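PDB 6TZ0: viral structural protein 4 from Bombyx mori cytoplasmic polyhedrosis virus, which binds GTP, in part at a probable P-loop, and accompanies the viral RNA-dependent RNA polymerase, whose transcription it probably regulates. Local coordinates for residues Y286-G297 against L506-T514. Residues are numbered along the deposited sequence; the frame is centred on the assembly and turned at random.
Sequences YLKEYKKLLFYG and LLRTINDTT
Ile510 inserts between Leu293, Leu294 and Gly297, and its side chain can be followed outward from CB, which already points toward helix 290-296. Its CG2 branch meets the backbone of Gly297, 3.5 Å from Gly297 O. The other branch starts with CG1 between the backbone N and the carbonyl carbon (chi1 46°), which sends it to the helix backbone, where Ile510 CG1 lies 3.9 Å from Leu294 CA. At the tip, Ile510 CD1 reaches the Leu293 carbonyl, 3.3 Å from Leu293 O, and packs 3.7 Å from Leu293 CB.

Ile510 centres an inverse gamma turn in the link from strand 504-507 of the parallel sheet to helix 513-518. The contact thus joins the P-loop domain to helix 290-296, which runs directly into edge strand 297-299 of the antiparallel sheet. The side chain of Leu294 is about 5 Å from that of GTP-binding Ser361; no GTP is bound to this chain.

Leu294 CD1 touches Thr509 CB at 3.7 Å, while Thr509 OG1 is hydrogen-bonded to Ala357 O. With CG anti to the backbone N (chi1 179°), Tyr286 brings OH within 2.8 Å of Ile510 O, near the ring plane. The hydroxyl end of Tyr290 comes up to the Asn511 side-chain amide, planes 51° apart.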
loop_
_atom_site.group_PDB
_atom_site.type_symbol
_atom_site.label_atom_id
_atom_site.label_comp_id
_atom_site.label_asym_id
_atom_site.label_seq_id
_atom_site.Cartn_x
_atom_site.Cartn_y
_atom_site.Cartn_z
ATOM N N TYR B 286 -24.571 -4.408 49.362
ATOM C CA TYR B 286 -23.703 -4.468 48.194
ATOM C C TYR B 286 -22.239 -4.611 48.581
ATOM O O TYR B 286 -21.468 -5.241 47.851
ATOM C CB TYR B 286 -23.916 -3.219 47.343
ATOM C CG TYR B 286 -23.068 -3.118 46.099
ATOM C CD1 TYR B 286 -23.348 -3.882 44.977
ATOM C CD2 TYR B 286 -22.003 -2.234 46.039
ATOM C CE1 TYR B 286 -22.581 -3.776 43.836
ATOM C CE2 TYR B 286 -21.234 -2.119 44.906
ATOM C CZ TYR B 286 -21.524 -2.894 43.811
ATOM O OH TYR B 286 -20.757 -2.783 42.680
ATOM N N LEU B 287 -21.835 -4.045 49.717
ATOM C CA LEU B 287 -20.439 -4.127 50.124
ATOM C C LEU B 287 -20.087 -5.459 50.762
ATOM O O LEU B 287 -18.907 -5.820 50.793
ATOM C CB LEU B 287 -20.099 -2.991 51.081
ATOM C CG LEU B 287 -20.168 -1.619 50.423
ATOM C CD1 LEU B 287 -19.921 -0.525 51.432
ATOM C CD2 LEU B 287 -19.185 -1.532 49.278
ATOM N N LYS B 288 -21.069 -6.177 51.292
ATOM C CA LYS B 288 -20.853 -7.560 51.683
ATOM C C LYS B 288 -20.580 -8.400 50.445
ATOM O O LYS B 288 -21.338 -8.336 49.470
ATOM C CB LYS B 288 -22.070 -8.094 52.428
ATOM C CG LYS B 288 -21.931 -9.525 52.885
ATOM C CD LYS B 288 -23.131 -9.955 53.696
ATOM C CE LYS B 288 -22.999 -11.396 54.146
ATOM N NZ LYS B 288 -24.159 -11.822 54.969
ATOM N N GLU B 289 -19.482 -9.164 50.488
ATOM C CA GLU B 289 -19.015 -10.021 49.389
ATOM C C GLU B 289 -18.793 -9.227 48.102
ATOM O O GLU B 289 -19.082 -9.705 47.006
ATOM C CB GLU B 289 -19.966 -11.195 49.142
ATOM C CG GLU B 289 -20.163 -12.105 50.340
ATOM C CD GLU B 289 -18.910 -12.850 50.746
ATOM O OE1 GLU B 289 -18.081 -13.164 49.869
ATOM O OE2 GLU B 289 -18.759 -13.125 51.953
ATOM N N TYR B 290 -18.255 -8.012 48.247
ATOM C CA TYR B 290 -18.062 -7.115 47.111
ATOM C C TYR B 290 -17.025 -7.639 46.132
ATOM O O TYR B 290 -17.182 -7.482 44.917
ATOM C CB TYR B 290 -17.655 -5.725 47.603
ATOM C CG TYR B 290 -17.176 -4.814 46.497
ATOM C CD1 TYR B 290 -18.068 -4.264 45.591
ATOM C CD2 TYR B 290 -15.825 -4.518 46.349
ATOM C CE1 TYR B 290 -17.631 -3.447 44.571
ATOM C CE2 TYR B 290 -15.382 -3.709 45.332
ATOM C CZ TYR B 290 -16.288 -3.174 44.449
ATOM O OH TYR B 290 -15.844 -2.359 43.440
ATOM N N LYS B 291 -15.951 -8.242 46.637
ATOM C CA LYS B 291 -14.836 -8.601 45.772
ATOM C C LYS B 291 -15.179 -9.780 44.871
ATOM O O LYS B 291 -14.728 -9.826 43.723
ATOM C CB LYS B 291 -13.602 -8.896 46.623
ATOM C CG LYS B 291 -12.328 -9.091 45.831
ATOM C CD LYS B 291 -11.148 -9.401 46.730
ATOM C CE LYS B 291 -10.682 -8.167 47.481
ATOM N NZ LYS B 291 -10.065 -7.171 46.569
ATOM N N LYS B 292 -16.002 -10.714 45.352
ATOM C CA LYS B 292 -16.463 -11.809 44.506
ATOM C C LYS B 292 -17.378 -11.306 43.399
ATOM O O LYS B 292 -17.306 -11.787 42.261
ATOM C CB LYS B 292 -17.184 -12.854 45.351
ATOM C CG LYS B 292 -16.298 -13.619 46.297
ATOM C CD LYS B 292 -17.103 -14.663 47.038
ATOM C CE LYS B 292 -16.248 -15.420 48.027
ATOM N NZ LYS B 292 -17.054 -16.394 48.795
ATOM N N LEU B 293 -18.243 -10.340 43.720
ATOM C CA LEU B 293 -19.092 -9.718 42.710
ATOM C C LEU B 293 -18.262 -8.977 41.675
ATOM O O LEU B 293 -18.562 -9.030 40.479
ATOM C CB LEU B 293 -20.075 -8.755 43.370
ATOM C CG LEU B 293 -21.176 -9.291 44.270
ATOM C CD1 LEU B 293 -21.892 -8.129 44.908
ATOM C CD2 LEU B 293 -22.133 -10.114 43.456
ATOM N N LEU B 294 -17.230 -8.262 42.124
ATOM C CA LEU B 294 -16.351 -7.543 41.211
ATOM C C LEU B 294 -15.572 -8.494 40.316
ATOM O O LEU B 294 -15.401 -8.232 39.122
ATOM C CB LEU B 294 -15.389 -6.662 42.004
ATOM C CG LEU B 294 -14.353 -5.862 41.210
ATOM C CD1 LEU B 294 -15.027 -4.825 40.354
ATOM C CD2 LEU B 294 -13.339 -5.218 42.127
ATOM N N PHE B 295 -15.104 -9.611 40.866
ATOM C CA PHE B 295 -14.308 -10.526 40.065
ATOM C C PHE B 295 -15.155 -11.399 39.155
ATOM O O PHE B 295 -14.628 -11.926 38.173
ATOM C CB PHE B 295 -13.440 -11.428 40.952
ATOM C CG PHE B 295 -12.298 -10.722 41.643
ATOM C CD1 PHE B 295 -11.961 -9.414 41.331
ATOM C CD2 PHE B 295 -11.529 -11.390 42.575
ATOM C CE1 PHE B 295 -10.919 -8.780 41.964
ATOM C CE2 PHE B 295 -10.476 -10.761 43.204
ATOM C CZ PHE B 295 -10.173 -9.456 42.894
ATOM N N TYR B 296 -16.449 -11.573 39.443
ATOM C CA TYR B 296 -17.235 -12.542 38.689
ATOM C C TYR B 296 -18.588 -12.038 38.195
ATOM O O TYR B 296 -19.403 -12.856 37.766
ATOM C CB TYR B 296 -17.443 -13.809 39.526
ATOM C CG TYR B 296 -16.160 -14.538 39.787
ATOM C CD1 TYR B 296 -15.586 -15.329 38.808
ATOM C CD2 TYR B 296 -15.502 -14.411 40.997
ATOM C CE1 TYR B 296 -14.402 -15.986 39.034
ATOM C CE2 TYR B 296 -14.316 -15.064 41.231
ATOM C CZ TYR B 296 -13.773 -15.851 40.248
ATOM O OH TYR B 296 -12.591 -16.504 40.481
ATOM N N GLY B 297 -18.845 -10.734 38.197
ATOM C CA GLY B 297 -20.151 -10.210 37.849
ATOM C C GLY B 297 -20.125 -9.311 36.628
ATOM O O GLY B 297 -19.108 -8.692 36.318
ATOM N N LEU B 506 -9.766 -2.714 27.052
ATOM C CA LEU B 506 -10.543 -1.800 27.870
ATOM C C LEU B 506 -11.334 -2.618 28.877
ATOM O O LEU B 506 -11.971 -3.609 28.513
ATOM C CB LEU B 506 -11.463 -0.936 27.007
ATOM C CG LEU B 506 -12.064 0.334 27.613
ATOM C CD1 LEU B 506 -12.178 1.373 26.533
ATOM C CD2 LEU B 506 -13.425 0.094 28.200
ATOM N N LEU B 507 -11.296 -2.191 30.130
ATOM C CA LEU B 507 -11.909 -2.911 31.234
ATOM C C LEU B 507 -13.237 -2.280 31.626
ATOM O O LEU B 507 -13.346 -1.059 31.747
ATOM C CB LEU B 507 -10.944 -2.933 32.423
ATOM C CG LEU B 507 -11.255 -3.547 33.786
ATOM C CD1 LEU B 507 -10.032 -4.157 34.375
ATOM C CD2 LEU B 507 -11.667 -2.437 34.703
ATOM N N ARG B 508 -14.247 -3.125 31.827
ATOM C CA ARG B 508 -15.516 -2.720 32.409
ATOM C C ARG B 508 -15.774 -3.557 33.649
ATOM O O ARG B 508 -15.451 -4.745 33.676
ATOM C CB ARG B 508 -16.680 -2.898 31.435
ATOM C CG ARG B 508 -16.588 -2.128 30.145
ATOM C CD ARG B 508 -16.731 -0.640 30.336
ATOM N NE ARG B 508 -16.704 0.057 29.054
ATOM C CZ ARG B 508 -17.785 0.426 28.385
ATOM N NH1 ARG B 508 -18.980 0.197 28.895
ATOM N NH2 ARG B 508 -17.671 1.045 27.220
ATOM N N THR B 509 -16.348 -2.942 34.679
ATOM C CA THR B 509 -16.688 -3.632 35.917
ATOM C C THR B 509 -18.150 -3.397 36.264
ATOM O O THR B 509 -18.904 -2.784 35.506
ATOM C CB THR B 509 -15.811 -3.175 37.086
ATOM O OG1 THR B 509 -15.927 -1.758 37.248
ATOM C CG2 THR B 509 -14.372 -3.551 36.867
ATOM N N ILE B 510 -18.551 -3.901 37.427
ATOM C CA ILE B 510 -19.877 -3.634 37.959
ATOM C C ILE B 510 -19.842 -2.372 38.817
ATOM O O ILE B 510 -20.069 -2.402 40.032
ATOM C CB ILE B 510 -20.363 -4.854 38.764
ATOM C CG1 ILE B 510 -19.260 -5.358 39.700
ATOM C CG2 ILE B 510 -20.739 -5.978 37.841
ATOM C CD1 ILE B 510 -19.802 -5.978 40.910
ATOM N N ASN B 511 -19.699 -1.225 38.185
ATOM C CA ASN B 511 -19.546 0.001 38.954
ATOM C C ASN B 511 -20.121 1.147 38.156
ATOM O O ASN B 511 -19.687 1.404 37.032
ATOM C CB ASN B 511 -18.085 0.281 39.314
ATOM C CG ASN B 511 -17.585 -0.577 40.456
ATOM O OD1 ASN B 511 -16.687 -1.392 40.288
ATOM N ND2 ASN B 511 -18.176 -0.398 41.627
ATOM N N ASP B 512 -21.098 1.821 38.736
ATOM C CA ASP B 512 -21.553 3.086 38.195
ATOM C C ASP B 512 -20.492 4.091 38.615
ATOM O O ASP B 512 -20.427 4.487 39.780
ATOM C CB ASP B 512 -22.939 3.424 38.723
ATOM C CG ASP B 512 -23.655 4.427 37.862
ATOM O OD1 ASP B 512 -24.024 4.055 36.736
ATOM O OD2 ASP B 512 -23.880 5.567 38.298
ATOM N N THR B 513 -19.625 4.459 37.665
ATOM C CA THR B 513 -18.431 5.237 37.974
ATOM C C THR B 513 -18.780 6.637 38.452
ATOM O O THR B 513 -18.143 7.166 39.370
ATOM C CB THR B 513 -17.531 5.303 36.746
ATOM O OG1 THR B 513 -18.262 5.859 35.650
ATOM C CG2 THR B 513 -17.041 3.922 36.373
ATOM N N THR B 514 -19.822 7.229 37.876
ATOM C CA THR B 514 -20.289 8.531 38.321
ATOM C C THR B 514 -21.016 8.472 39.657
ATOM O O THR B 514 -21.232 9.522 40.266
ATOM C CB THR B 514 -21.192 9.149 37.253
ATOM O OG1 THR B 514 -21.577 10.466 37.656
ATOM C CG2 THR B 514 -22.421 8.311 37.048
#